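Local coordinates for protein coclaurine N-methyltransferase (Coptis japonica, PDB 6GKV) that transfers a methyl group from S-adenosyl-L-methionine to the ring nitrogen of coclaurine and related tetrahydroisoquinolines in alkaloid biosynthesis, at residues L74-I79 with T154-Q159; G87-G92 with A107-L112. One frame throughout, in Å; residues are numbered along the deposited sequence.

Interaction 1 (L74-I79 with T154-Q159); sequences LYEIPI and TNSVSQ. With SAH (S-adenosyl-L-homocysteine), chain C.
Ser156 OG gives its proton to the carbonyl oxygen Tyr75 O at 2.7 Å, almost straight in line with that carbonyl, and so ties the loop after helix 70-73 to the Rossmann-type methyltransferase core. Ser156 is the N-cap of helix 157-168, which follows strand 149-154. With OG anti to its backbone N (chi1 164°), the same hydroxyl also accepts a weak capping bond from Gln159 N. Glu76 bends at chi2 to bring its carboxylate over this helix start. There OE2 lies 2.9 Å from Val157 N, a place where the helix dipole would probably favour a negative charge, although Asp71 stands close by with a like charge. Farther along, Ser158 OG makes a weak bond to Ile77 O.

The bound S-adenosyl-L-homocysteine packs against the Tyr75 ring. Its ribose atom C2' lies 3.6 Å above the ring centre, while Leu74 CG backs the opposite face. The Tyr75 hydroxyl is hydrogen-bonded to His202, and the N-methylheliamine product touches Tyr75 as well, so this one side chain borders both ligands. The Gln159 amide lies at the ribose hydroxyls, although the exact position of its oxygen is less certain. At the far end of the ring, Tyr75 OH comes within 3.4 Å of the cofactor sulfur SD.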
# COMPACT_ATOMS: atom_id res chain seq x y z
N LEU A 74 18.74 -3.60 -25.54
CA LEU A 74 19.27 -3.02 -24.31
C LEU A 74 20.08 -4.11 -23.61
O LEU A 74 19.97 -5.28 -23.99
CB LEU A 74 18.11 -2.53 -23.44
CG LEU A 74 18.30 -1.50 -22.34
CD1 LEU A 74 19.01 -0.25 -22.86
CD2 LEU A 74 16.92 -1.15 -21.81
N TYR A 75 20.92 -3.75 -22.64
CA TYR A 75 21.61 -4.74 -21.78
C TYR A 75 22.69 -5.63 -22.46
O TYR A 75 23.30 -6.48 -21.79
CB TYR A 75 20.56 -5.65 -21.10
CG TYR A 75 19.61 -4.86 -20.23
CD1 TYR A 75 20.08 -3.81 -19.45
CD2 TYR A 75 18.25 -5.14 -20.20
CE1 TYR A 75 19.24 -3.08 -18.65
CE2 TYR A 75 17.39 -4.40 -19.41
CZ TYR A 75 17.90 -3.37 -18.63
OH TYR A 75 17.08 -2.61 -17.82
N GLU A 76 22.92 -5.45 -23.76
CA GLU A 76 24.11 -5.99 -24.42
C GLU A 76 24.97 -4.83 -24.90
O GLU A 76 25.37 -4.76 -26.07
CB GLU A 76 23.75 -6.90 -25.61
CG GLU A 76 23.50 -8.37 -25.27
CD GLU A 76 24.65 -9.04 -24.55
OE1 GLU A 76 25.82 -8.63 -24.73
OE2 GLU A 76 24.38 -10.00 -23.81
N ILE A 77 25.25 -3.90 -23.99
CA ILE A 77 25.96 -2.68 -24.33
C ILE A 77 27.45 -2.85 -24.13
O ILE A 77 27.88 -3.36 -23.10
CB ILE A 77 25.46 -1.50 -23.47
CG1 ILE A 77 23.92 -1.50 -23.40
CG2 ILE A 77 26.06 -0.18 -23.99
CD1 ILE A 77 23.22 -1.48 -24.78
N PRO A 78 28.26 -2.42 -25.12
CA PRO A 78 29.71 -2.43 -24.97
C PRO A 78 30.17 -1.73 -23.70
O PRO A 78 29.78 -0.59 -23.42
CB PRO A 78 30.20 -1.67 -26.22
CG PRO A 78 28.98 -1.04 -26.82
CD PRO A 78 27.85 -1.94 -26.45
N ILE A 79 30.98 -2.45 -22.93
CA ILE A 79 31.44 -1.99 -21.63
C ILE A 79 32.20 -0.67 -21.74
O ILE A 79 32.08 0.19 -20.86
CB ILE A 79 32.31 -3.08 -20.96
CG1 ILE A 79 32.50 -2.80 -19.47
CG2 ILE A 79 33.64 -3.29 -21.71
CD1 ILE A 79 31.28 -3.13 -18.66
N THR A 154 22.89 -13.23 -14.61
CA THR A 154 22.61 -12.41 -15.79
C THR A 154 22.24 -13.27 -16.99
O THR A 154 22.69 -14.39 -17.09
CB THR A 154 23.82 -11.58 -16.18
OG1 THR A 154 24.38 -10.97 -15.02
CG2 THR A 154 23.39 -10.51 -17.12
N ASN A 155 21.43 -12.73 -17.90
CA ASN A 155 21.21 -13.39 -19.19
C ASN A 155 21.97 -12.68 -20.31
O ASN A 155 21.69 -12.86 -21.50
CB ASN A 155 19.71 -13.43 -19.52
CG ASN A 155 19.11 -12.05 -19.71
OD1 ASN A 155 19.67 -11.04 -19.26
ND2 ASN A 155 17.95 -12.00 -20.36
N SER A 156 22.96 -11.88 -19.90
CA SER A 156 23.70 -11.01 -20.81
C SER A 156 25.17 -11.41 -20.88
O SER A 156 25.93 -11.22 -19.94
CB SER A 156 23.55 -9.54 -20.35
OG SER A 156 24.51 -8.69 -20.94
N VAL A 157 25.56 -11.99 -22.02
CA VAL A 157 26.93 -12.48 -22.22
C VAL A 157 27.97 -11.39 -22.01
O VAL A 157 29.12 -11.68 -21.69
CB VAL A 157 27.11 -13.07 -23.62
CG1 VAL A 157 26.21 -14.28 -23.81
CG2 VAL A 157 26.82 -12.01 -24.68
N SER A 158 27.56 -10.14 -22.20
CA SER A 158 28.45 -9.00 -22.00
C SER A 158 28.63 -8.67 -20.52
O SER A 158 29.67 -8.14 -20.12
CB SER A 158 27.90 -7.80 -22.77
OG SER A 158 28.38 -6.58 -22.25
N GLN A 159 27.64 -8.98 -19.69
CA GLN A 159 27.70 -8.67 -18.26
C GLN A 159 28.45 -9.76 -17.47
O GLN A 159 29.19 -9.46 -16.53
CB GLN A 159 26.28 -8.44 -17.71
CG GLN A 159 25.63 -7.17 -18.28
CD GLN A 159 24.23 -6.90 -17.74
OE1 GLN A 159 23.71 -7.64 -16.92
NE2 GLN A 159 23.62 -5.80 -18.21
N SAH C . 21.01 -4.48 -11.33
CA SAH C . 21.96 -3.78 -12.18
CB SAH C . 21.33 -3.44 -13.53
CG SAH C . 19.84 -3.12 -13.50
SD SAH C . 19.18 -2.96 -15.18
C SAH C . 22.48 -2.51 -11.53
O SAH C . 21.86 -2.06 -10.57
OXT SAH C . 23.49 -1.93 -11.95
C5' SAH C . 18.36 -4.58 -15.14
C4' SAH C . 19.31 -5.78 -15.09
O4' SAH C . 18.57 -6.99 -15.10
C3' SAH C . 20.25 -5.83 -16.28
O3' SAH C . 21.50 -6.31 -15.85
C2' SAH C . 19.67 -6.87 -17.21
O2' SAH C . 20.72 -7.51 -17.88
C1' SAH C . 18.95 -7.79 -16.22
N9 SAH C . 17.78 -8.49 -16.81
C8 SAH C . 16.72 -7.94 -17.49
N7 SAH C . 15.88 -8.95 -17.85
C5 SAH C . 16.40 -10.13 -17.41
C6 SAH C . 15.97 -11.46 -17.51
N6 SAH C . 14.83 -11.78 -18.13
N1 SAH C . 16.74 -12.46 -16.95
C2 SAH C . 17.93 -12.14 -16.30
N3 SAH C . 18.34 -10.83 -16.21
C4 SAH C . 17.59 -9.84 -16.76

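Interaction 2 (G87-G92 with A107-L112); sequences GSNLKG and AEIAML
Glu108 points its carboxylate into the turn Gly87-Leu90, a type I beta turn, and backbone N-H groups close round it: a helix side chain holding a loop by its main chain beside the Rossmann-type core. Asn89 N meets OE1 of Glu108 on the syn side at 2.9 Å, in a nearly straight bond (169°). Lys91 N approaches OE2 of Glu108 at 3.0 Å from above the carboxylate plane, and Gly87 N adds a weak bond to this oxygen. A water donates to Glu108 OE2 at 2.6 Å and to Lys91 O, linking the carboxylate to the loop a second way. An alanine in place of Glu108 would probably leave the amides of Asn89 and Lys91 without their acceptor and the turn less firmly held to the helix.

Around the carboxylate, carbon contacts take over. Ile109 CD1 lies against the Asn89 side chain, which it crosses at about a right angle. The chain of Lys91, its CG anti to the backbone N (chi1 -171°), runs alongside Leu112, the two pointing opposite ways, with Lys91 CE 3.7 Å from Leu112 CD2. Its NZ is hydrogen-bonded beyond the segments to Ser93, Cys94 and Tyr115, which fix the far end of the chain. Next along the loop, Gly92 N is hydrogen-bonded to the carboxylate oxygen OXT of S-adenosyl-L-homocysteine.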
# COMPACT_ATOMS: atom_id res chain seq x y z
N GLY A 87 29.59 5.87 -13.71
CA GLY A 87 30.70 6.15 -12.81
C GLY A 87 31.61 4.94 -12.63
O GLY A 87 31.55 4.00 -13.42
N SER A 88 32.44 4.96 -11.58
CA SER A 88 33.48 3.94 -11.37
C SER A 88 33.00 2.49 -11.24
O SER A 88 33.76 1.57 -11.58
CB SER A 88 34.28 4.27 -10.12
OG SER A 88 35.15 5.34 -10.32
N ASN A 89 31.80 2.27 -10.70
CA ASN A 89 31.29 0.92 -10.49
C ASN A 89 30.32 0.47 -11.58
O ASN A 89 29.84 -0.67 -11.57
CB ASN A 89 30.59 0.79 -9.13
CG ASN A 89 31.37 1.43 -7.99
OD1 ASN A 89 31.22 2.62 -7.71
ND2 ASN A 89 32.20 0.63 -7.34
N LEU A 90 30.05 1.36 -12.53
CA LEU A 90 29.18 1.03 -13.65
C LEU A 90 27.81 0.64 -13.13
O LEU A 90 27.25 -0.40 -13.50
CB LEU A 90 29.78 -0.09 -14.49
CG LEU A 90 31.24 0.10 -14.91
CD1 LEU A 90 31.71 -1.09 -15.71
CD2 LEU A 90 31.40 1.37 -15.70
N LYS A 91 27.27 1.48 -12.26
CA LYS A 91 25.95 1.24 -11.71
C LYS A 91 24.92 1.79 -12.68
O LYS A 91 24.87 2.99 -12.91
CB LYS A 91 25.81 1.89 -10.34
CG LYS A 91 24.53 1.52 -9.59
CD LYS A 91 24.54 2.12 -8.18
CE LYS A 91 23.63 1.33 -7.26
NZ LYS A 91 22.21 1.45 -7.67
N GLY A 92 24.12 0.90 -13.26
CA GLY A 92 23.15 1.28 -14.28
C GLY A 92 21.77 1.38 -13.68
O GLY A 92 20.77 0.99 -14.30
N ALA A 107 27.99 8.89 -5.32
CA ALA A 107 26.57 8.59 -5.24
C ALA A 107 26.32 7.12 -5.46
O ALA A 107 25.46 6.53 -4.81
CB ALA A 107 25.79 9.42 -6.23
N GLU A 108 27.07 6.53 -6.40
CA GLU A 108 27.04 5.09 -6.64
C GLU A 108 27.32 4.38 -5.32
O GLU A 108 26.53 3.57 -4.85
CB GLU A 108 28.05 4.66 -7.71
CG GLU A 108 27.79 5.20 -9.12
CD GLU A 108 28.65 4.52 -10.19
OE1 GLU A 108 29.87 4.34 -9.96
OE2 GLU A 108 28.11 4.17 -11.26
N ILE A 109 28.45 4.74 -4.72
CA ILE A 109 28.89 4.20 -3.43
C ILE A 109 27.84 4.31 -2.32
O ILE A 109 27.59 3.36 -1.59
CB ILE A 109 30.18 4.91 -2.96
CG1 ILE A 109 31.31 4.73 -3.99
CG2 ILE A 109 30.61 4.42 -1.58
CD1 ILE A 109 31.69 3.27 -4.26
N ALA A 110 27.21 5.48 -2.20
CA ALA A 110 26.21 5.71 -1.17
C ALA A 110 24.98 4.81 -1.31
O ALA A 110 24.47 4.31 -0.29
CB ALA A 110 25.79 7.16 -1.17
N MET A 111 24.49 4.60 -2.53
CA MET A 111 23.38 3.65 -2.74
C MET A 111 23.80 2.22 -2.40
O MET A 111 23.03 1.47 -1.80
CB MET A 111 22.87 3.66 -4.19
CG MET A 111 21.67 4.50 -4.52
SD MET A 111 20.15 4.48 -3.57
CE MET A 111 19.94 2.82 -3.29
N LEU A 112 25.01 1.83 -2.82
CA LEU A 112 25.49 0.47 -2.63
C LEU A 112 25.59 0.17 -1.13
O LEU A 112 25.16 -0.89 -0.67
CB LEU A 112 26.84 0.28 -3.34
CG LEU A 112 26.68 0.20 -4.87
CD1 LEU A 112 28.02 0.09 -5.60
CD2 LEU A 112 25.75 -0.96 -5.25
O HOH W 1 26.35 5.41 -12.77

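Both interactions pin a loop to a helix beside the cofactor, but they use opposite polarity. Interaction 1 joins segment 74-79 to the start of helix 157-168 and is partly buried; there a helix-cap hydroxyl donates to a loop carbonyl. Interaction 2 is the more buried of the two, and in it a carboxylate from within helix 104-118 accepts from loop amides. The first borders the ribose and the methyl-acceptor site, the second the amino-acid end of the cofactor. Along the chain, interaction 2 is nested inside the loop that interaction 1 closes. Helix 79-85 connects their loop segments, which meet where Ile79 CD1 packs on Leu90 CD1 at 3.6 Å.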